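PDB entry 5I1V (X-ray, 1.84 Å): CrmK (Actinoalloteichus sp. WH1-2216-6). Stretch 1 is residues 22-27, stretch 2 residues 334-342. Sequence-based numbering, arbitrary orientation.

Stretch 1 (22-27) ADNYRF
Stretch 2 (334-342) GAIGVRRKV

Arg340 and Asp23 form the charged centre of this contact. Arg340 NE lies 3.0 Å from Asp23 OD2 in a salt bridge, and the same NE donates a hydrogen bond to Asp23 O at 3.0 Å and 162°. Asp23 O sits at the edge of the Arg340 guanidinium, near its plane. The Arg340 side chain is m, t, t with chi4 at -80°. This shape carries it back along its own stretch, where Arg340 NH1 donates to Gly334 O at 3.1 Å. A weak bond also runs from Arg340 NH1 to Ala335 O at 3.4 Å. Asp23 has chi1 t and chi2 60°; its CA-to-CB bond points sideways, but the carboxylate comes nearer.

Asn24 pairs with the backbone of Arg340 through both ends of its amide. ND2 of Asn24 donates to Arg340 O at 2.8 Å, and Arg340 N donates to Asn24 OD1 at 3.1 Å. The side chain has chi1 -165° (t) and chi2 -24°. Asn24 OD1 also accepts from Arg26 N at 3.1 Å, so it serves both stretches. Arg340 O has a second donor: Arg26 NH1 reaches it at 2.9 Å and 173°, with the oxygen at the edge of the guanidinium. Arg26 is m, t, p with chi4 -144°.

One hydrogen bond joins backbone to backbone. Tyr25 N donates to Val338 O at 2.9 Å, and the angle of 176° is almost straight. Asp23 O and Val338 O are 3.3 Å apart, but both are acceptors and do not bond.

Water 1 links the stretches. Water 1 lies 2.8 Å from Asp23 O and 2.7 Å from Ala335 O, both acceptors within its reach, and it accepts from Val338 N at 2.8 Å.

Stretch 1 has no regular helix or strand. A type I turn spans Asn24 to Phe27, with phi/psi -70/-5 at Tyr25 and -68/-24 at Arg26. It is closed by Phe27 N to Asn24 O at 3.1 Å. In stretch 2, residues 334 to 338 are loop or turn, and 339 to 342 are strand, which continues later in the chain. Gly337 has phi/psi 74/30, a positive phi that favours glycine. The nearest CA pairs are Tyr25 with Arg339 at 4.7 Å and Asp23 with Ile336 at 6.9 Å.

The Tyr25 ring packs on Gly337; its chi1 is -95°, between wells, and its chi2 is 48°. Gly337 CA lies over one face, 3.3 Å from the Tyr25 ring centroid and 1° off the normal, in a CH-pi contact. Arg339 (m, t, p, chi4 82°) has Arg26 CG over one face of its guanidinium. The CG of Arg26 is 3.5 Å from CB of Arg339. Arg339 NE and NH2 are bonded elsewhere in the structure. Lys341 CD is 3.7 Å from Arg26 NH1, near its guanidinium. The two stretches bury 542 Å² in total.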

# COMPACT_ATOMS: atom_id res chain seq x y z
N ALA A 22 -5.10 0.41 15.13
CA ALA A 22 -4.06 0.91 14.25
C ALA A 22 -3.17 -0.28 13.95
O ALA A 22 -3.69 -1.41 13.93
CB ALA A 22 -3.32 2.07 14.90
N ASP A 23 -1.87 -0.09 13.72
CA ASP A 23 -1.06 -1.16 13.19
C ASP A 23 -0.92 -2.37 14.13
O ASP A 23 -0.66 -3.51 13.69
CB ASP A 23 0.33 -0.64 12.84
CG ASP A 23 1.23 -1.74 12.29
OD1 ASP A 23 0.84 -2.32 11.25
OD2 ASP A 23 2.28 -2.06 12.92
N ASN A 24 -1.05 -2.13 15.42
CA ASN A 24 -0.88 -3.24 16.38
C ASN A 24 -2.19 -3.53 17.08
O ASN A 24 -2.60 -2.77 17.98
CB ASN A 24 0.25 -2.93 17.37
CG ASN A 24 0.70 -4.17 18.12
OD1 ASN A 24 -0.06 -5.12 18.24
ND2 ASN A 24 1.91 -4.12 18.70
N TYR A 25 -2.84 -4.66 16.69
CA TYR A 25 -4.16 -5.03 17.22
C TYR A 25 -4.15 -5.45 18.70
O TYR A 25 -5.23 -5.63 19.31
CB TYR A 25 -4.90 -6.08 16.32
CG TYR A 25 -5.88 -5.47 15.29
CD1 TYR A 25 -5.49 -4.42 14.48
CD2 TYR A 25 -7.20 -5.94 15.14
CE1 TYR A 25 -6.35 -3.86 13.54
CE2 TYR A 25 -8.09 -5.36 14.19
CZ TYR A 25 -7.64 -4.32 13.39
OH TYR A 25 -8.48 -3.69 12.45
N ARG A 26 -2.97 -5.54 19.32
CA ARG A 26 -2.93 -5.75 20.74
C ARG A 26 -3.46 -4.53 21.48
O ARG A 26 -3.89 -4.66 22.62
CB ARG A 26 -1.52 -6.10 21.22
CG ARG A 26 -0.95 -7.38 20.63
CD ARG A 26 0.56 -7.51 20.84
NE ARG A 26 0.81 -7.34 22.22
CZ ARG A 26 1.83 -6.75 22.80
NH1 ARG A 26 2.91 -6.25 22.16
NH2 ARG A 26 1.76 -6.65 24.10
N PHE A 27 -3.42 -3.35 20.86
CA PHE A 27 -3.79 -2.13 21.58
C PHE A 27 -4.96 -1.46 20.93
O PHE A 27 -4.81 -0.79 19.92
CB PHE A 27 -2.61 -1.19 21.64
CG PHE A 27 -1.36 -1.86 22.07
CD1 PHE A 27 -1.33 -2.56 23.25
CD2 PHE A 27 -0.24 -1.80 21.29
CE1 PHE A 27 -0.15 -3.22 23.66
CE2 PHE A 27 0.93 -2.44 21.69
CZ PHE A 27 0.97 -3.13 22.87
N GLY A 334 -0.71 -9.24 5.93
CA GLY A 334 0.46 -8.96 6.73
C GLY A 334 0.34 -7.64 7.48
O GLY A 334 1.10 -7.38 8.41
N ALA A 335 -0.61 -6.81 7.09
CA ALA A 335 -0.64 -5.43 7.61
C ALA A 335 -1.82 -5.16 8.53
O ALA A 335 -1.72 -4.32 9.43
CB ALA A 335 -0.66 -4.47 6.44
N ILE A 336 -2.93 -5.86 8.28
CA ILE A 336 -4.23 -5.54 8.85
C ILE A 336 -4.72 -6.60 9.81
O ILE A 336 -4.77 -7.76 9.47
CB ILE A 336 -5.30 -5.40 7.76
CG1 ILE A 336 -4.86 -4.38 6.70
CG2 ILE A 336 -6.63 -4.96 8.39
CD1 ILE A 336 -4.84 -2.95 7.24
N GLY A 337 -5.13 -6.15 10.99
CA GLY A 337 -5.68 -7.03 12.02
C GLY A 337 -4.61 -7.87 12.68
O GLY A 337 -4.89 -9.00 13.14
N VAL A 338 -3.40 -7.34 12.75
CA VAL A 338 -2.24 -8.12 13.22
C VAL A 338 -1.75 -7.68 14.59
O VAL A 338 -1.61 -6.47 14.86
CB VAL A 338 -1.08 -7.99 12.22
CG1 VAL A 338 0.15 -8.76 12.69
CG2 VAL A 338 -1.54 -8.49 10.86
N ARG A 339 -1.46 -8.66 15.43
CA ARG A 339 -0.91 -8.42 16.77
C ARG A 339 0.61 -8.55 16.67
O ARG A 339 1.11 -9.41 15.93
CB ARG A 339 -1.52 -9.39 17.76
CG ARG A 339 -3.04 -9.33 17.85
CD ARG A 339 -3.64 -10.45 18.70
NE ARG A 339 -3.55 -10.20 20.14
CZ ARG A 339 -4.39 -9.43 20.83
NH1 ARG A 339 -5.40 -8.80 20.25
NH2 ARG A 339 -4.19 -9.24 22.13
N ARG A 340 1.35 -7.71 17.37
CA ARG A 340 2.82 -7.63 17.18
C ARG A 340 3.55 -7.32 18.43
O ARG A 340 3.03 -6.64 19.33
CB ARG A 340 3.22 -6.50 16.21
CG ARG A 340 2.35 -6.36 14.99
CD ARG A 340 2.71 -5.11 14.19
NE ARG A 340 1.83 -5.00 13.02
CZ ARG A 340 2.00 -5.69 11.90
NH1 ARG A 340 1.12 -5.56 10.91
NH2 ARG A 340 3.04 -6.51 11.76
N LYS A 341 4.83 -7.72 18.47
CA LYS A 341 5.77 -7.26 19.44
C LYS A 341 7.12 -7.04 18.72
O LYS A 341 7.57 -7.88 17.94
CB LYS A 341 5.90 -8.27 20.56
CG LYS A 341 6.91 -7.96 21.66
CD LYS A 341 6.50 -6.82 22.55
CE LYS A 341 7.56 -6.52 23.61
NZ LYS A 341 7.56 -5.08 24.03
N VAL A 342 7.75 -5.90 18.96
CA VAL A 342 9.05 -5.59 18.32
C VAL A 342 10.08 -5.27 19.39
O VAL A 342 9.75 -4.84 20.49
CB VAL A 342 8.99 -4.44 17.31
CG1 VAL A 342 8.09 -4.79 16.13
CG2 VAL A 342 8.59 -3.13 18.03
O HOH W 1 -2.51 -4.78 12.00